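Local structure of autolysin E (Staphylococcus aureus, 4PI8) at residues 128-133 / 157-162. The protein probably hydrolyses glycosidic bonds in the NAG-NAM glycan strands of peptidoglycan, acting as an autolysin of the bacterial cell wall. The protein carries 1 engineered substitution. Numbering follows the deposited sequence.
With AMU (N-acetyl-beta-muramic acid), chain B.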
loop_
_atom_site.group_PDB
_atom_site.type_symbol
_atom_site.label_atom_id
_atom_site.label_comp_id
_atom_site.label_asym_id
_atom_site.label_seq_id
_atom_site.Cartn_x
_atom_site.Cartn_y
_atom_site.Cartn_z
ATOM N N TYR A 128 15.646 -2.536 -5.001
ATOM C CA TYR A 128 14.322 -2.206 -5.569
ATOM C C TYR A 128 13.318 -2.156 -4.428
ATOM O O TYR A 128 13.484 -2.785 -3.421
ATOM C CB TYR A 128 13.908 -3.309 -6.581
ATOM C CG TYR A 128 14.869 -3.358 -7.770
ATOM C CD1 TYR A 128 16.022 -4.121 -7.672
ATOM C CD2 TYR A 128 14.600 -2.670 -8.904
ATOM C CE1 TYR A 128 16.909 -4.154 -8.754
ATOM C CE2 TYR A 128 15.470 -2.680 -10.002
ATOM C CZ TYR A 128 16.635 -3.435 -9.875
ATOM O OH TYR A 128 17.526 -3.503 -10.959
ATOM N N ASN A 129 12.303 -1.332 -4.657
ATOM C CA ASN A 129 11.235 -1.161 -3.623
ATOM C C ASN A 129 9.996 -0.734 -4.365
ATOM O O ASN A 129 9.927 0.324 -4.949
ATOM C CB ASN A 129 11.716 -0.076 -2.677
ATOM C CG ASN A 129 10.837 0.079 -1.458
ATOM O OD1 ASN A 129 9.637 -0.193 -1.449
ATOM N ND2 ASN A 129 11.466 0.489 -0.411
ATOM N N PHE A 130 8.974 -1.626 -4.351
ATOM C CA PHE A 130 7.783 -1.374 -5.115
ATOM C C PHE A 130 6.526 -1.032 -4.292
ATOM O O PHE A 130 5.445 -0.936 -4.847
ATOM C CB PHE A 130 7.461 -2.599 -6.011
ATOM C CG PHE A 130 8.497 -2.932 -7.050
ATOM C CD1 PHE A 130 9.296 -1.974 -7.624
ATOM C CD2 PHE A 130 8.634 -4.240 -7.440
ATOM C CE1 PHE A 130 10.265 -2.319 -8.573
ATOM C CE2 PHE A 130 9.529 -4.573 -8.440
ATOM C CZ PHE A 130 10.358 -3.624 -8.981
ATOM N N PHE A 131 6.729 -0.866 -2.978
ATOM C CA PHE A 131 5.583 -0.626 -2.092
ATOM C C PHE A 131 5.777 0.553 -1.146
ATOM O O PHE A 131 5.101 0.594 -0.091
ATOM C CB PHE A 131 5.124 -1.900 -1.377
ATOM C CG PHE A 131 4.845 -3.050 -2.311
ATOM C CD1 PHE A 131 3.603 -3.205 -2.872
ATOM C CD2 PHE A 131 5.839 -3.940 -2.612
ATOM C CE1 PHE A 131 3.301 -4.231 -3.738
ATOM C CE2 PHE A 131 5.597 -4.963 -3.480
ATOM C CZ PHE A 131 4.339 -5.115 -4.062
ATOM N N GLY A 132 6.716 1.429 -1.443
ATOM C CA GLY A 132 6.921 2.570 -0.573
ATOM C C GLY A 132 7.323 2.202 0.809
ATOM O O GLY A 132 6.852 2.881 1.778
ATOM N N ILE A 133 8.179 1.225 1.052
ATOM C CA ILE A 133 8.523 0.708 2.329
ATOM C C ILE A 133 9.824 1.337 2.820
ATOM O O ILE A 133 10.908 1.116 2.243
ATOM C CB ILE A 133 8.602 -0.833 2.349
ATOM C CG1 ILE A 133 7.246 -1.428 1.935
ATOM C CG2 ILE A 133 9.034 -1.371 3.686
ATOM C CD1 ILE A 133 7.284 -2.875 1.532
ATOM N N ASP A 157 12.034 -9.189 -8.586
ATOM C CA ASP A 157 11.246 -10.289 -8.052
ATOM C C ASP A 157 11.393 -10.354 -6.532
ATOM O O ASP A 157 10.421 -10.621 -5.792
ATOM C CB ASP A 157 11.640 -11.636 -8.702
ATOM C CG ASP A 157 11.219 -11.709 -10.135
ATOM O OD1 ASP A 157 10.485 -10.901 -10.699
ATOM O OD2 ASP A 157 11.640 -12.721 -10.801
ATOM N N LYS A 158 12.580 -10.103 -5.998
ATOM C CA LYS A 158 12.795 -10.100 -4.567
ATOM C C LYS A 158 12.008 -8.926 -3.893
ATOM O O LYS A 158 11.485 -9.092 -2.785
ATOM C CB LYS A 158 14.248 -9.984 -4.144
ATOM C CG LYS A 158 14.978 -11.291 -4.406
ATOM C CD LYS A 158 16.472 -11.048 -4.371
ATOM C CE LYS A 158 17.201 -12.382 -4.539
ATOM N NZ LYS A 158 17.074 -13.249 -3.333
ATOM N N ALA A 159 11.886 -7.799 -4.591
ATOM C CA ALA A 159 11.079 -6.663 -4.066
ATOM C C ALA A 159 9.591 -6.977 -4.078
ATOM O O ALA A 159 8.882 -6.518 -3.157
ATOM C CB ALA A 159 11.362 -5.444 -4.867
ATOM N N ILE A 160 9.127 -7.781 -5.027
ATOM C CA ILE A 160 7.693 -8.161 -5.046
ATOM C C ILE A 160 7.401 -9.094 -3.868
ATOM O O ILE A 160 6.500 -8.898 -3.053
ATOM C CB ILE A 160 7.337 -8.832 -6.377
ATOM C CG1 ILE A 160 7.411 -7.790 -7.487
ATOM C CG2 ILE A 160 5.914 -9.394 -6.310
ATOM C CD1 ILE A 160 7.486 -8.365 -8.897
ATOM N N ILE A 161 8.169 -10.172 -3.732
ATOM C CA ILE A 161 7.978 -11.132 -2.648
ATOM C C ILE A 161 8.168 -10.439 -1.325
ATOM O O ILE A 161 7.386 -10.692 -0.381
ATOM C CB ILE A 161 8.949 -12.364 -2.749
ATOM C CG1 ILE A 161 8.702 -13.147 -4.014
ATOM C CG2 ILE A 161 8.898 -13.246 -1.487
ATOM C CD1 ILE A 161 7.347 -13.698 -4.175
ATOM N N GLY A 162 9.251 -9.673 -1.197
ATOM C CA GLY A 162 9.553 -9.065 0.090
ATOM C C GLY A 162 8.512 -8.001 0.506
ATOM O O GLY A 162 8.227 -7.877 1.697
HETATM C C1 AMU B . 5.385 6.260 5.181
HETATM C C2 AMU B . 5.982 5.087 5.901
HETATM C C3 AMU B . 5.574 5.115 7.383
HETATM C C4 AMU B . 5.958 6.494 7.968
HETATM C C5 AMU B . 5.454 7.588 7.072
HETATM C C6 AMU B . 5.846 8.970 7.599
HETATM C C7 AMU B . 6.268 2.709 5.191
HETATM C C8 AMU B . 5.525 1.488 4.694
HETATM C C9 AMU B . 5.291 2.997 8.497
HETATM C C10 AMU B . 6.037 1.720 8.545
HETATM C C11 AMU B . 4.650 3.324 9.843
HETATM O O1 AMU B . 5.787 6.286 3.820
HETATM O O3 AMU B . 6.176 4.057 8.123
HETATM O O4 AMU B . 5.366 6.512 9.278
HETATM O O5 AMU B . 5.962 7.431 5.771
HETATM O O6 AMU B . 5.224 10.036 6.874
HETATM O O7 AMU B . 7.472 2.701 5.330
HETATM O O10 AMU B . 5.431 0.625 8.344
HETATM O O11 AMU B . 7.298 1.745 8.846
HETATM N N2 AMU B . 5.520 3.796 5.332
HETATM O O HOH W 1 9.264 -3.859 -2.422
#
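Ala159, on helix 156-172, presses its methyl group into the loop 128-133 that follows strand 125-127. Most of the apolar contacts involve this methyl. Ala159 CB lies over one face of the Phe130 ring, 4.3 Å from the centroid and displaced toward the rim, a CH-pi contact. The same methyl meets Tyr128 CB at 3.7 Å, while the tyrosine side chain also touches Pro156 at the start of the helix. Ile160 reaches Phe130 from another direction. Its CG1 sits in the ring plane at the edge, 3.8 Å from Phe130 CD2. Phe130 CG lies beside its own backbone N (chi1 -63°), which turns the ring toward the helix. Phe131 turns an edge to the helix backbone, with CE2 3.6 Å from Ala159 O in the ring plane, a van der Waals approach. His104 makes an edge-to-face contact with Phe131, and Leu101 and Ala105 of helix 98-108 also pack on it.

No direct hydrogen bond joins the two segments. One water bridges them: it accepts from Phe130 N and donates to Ala159 O at 2.8 Å.

Within the loop, Asn129 points away from the helix and its amide clamps the backbone of Ile133. Asn129 OD1 accepts a nearly straight hydrogen bond from Ile133 N at 3.2 Å, and a weak one from Phe131 N. Asn129 ND2 donates to Ile133 O at 2.8 Å, with that oxygen in the amide plane. Phe131 O is hydrogen-bonded to Tyr194 OH.

Both segments lie in the glucosaminidase family region, of the lysozyme clan. Gly132 and Ile133 belong to the glycan pocket, and Gly132 O comes within 3.5 Å of C7 of the bound N-acetylmuramic acid. The chemistry is thus divided: apolar contacts and a bridging water join this pocket loop to helix 156-172, while the asparagine amide probably helps set the backbone shape at the sugar.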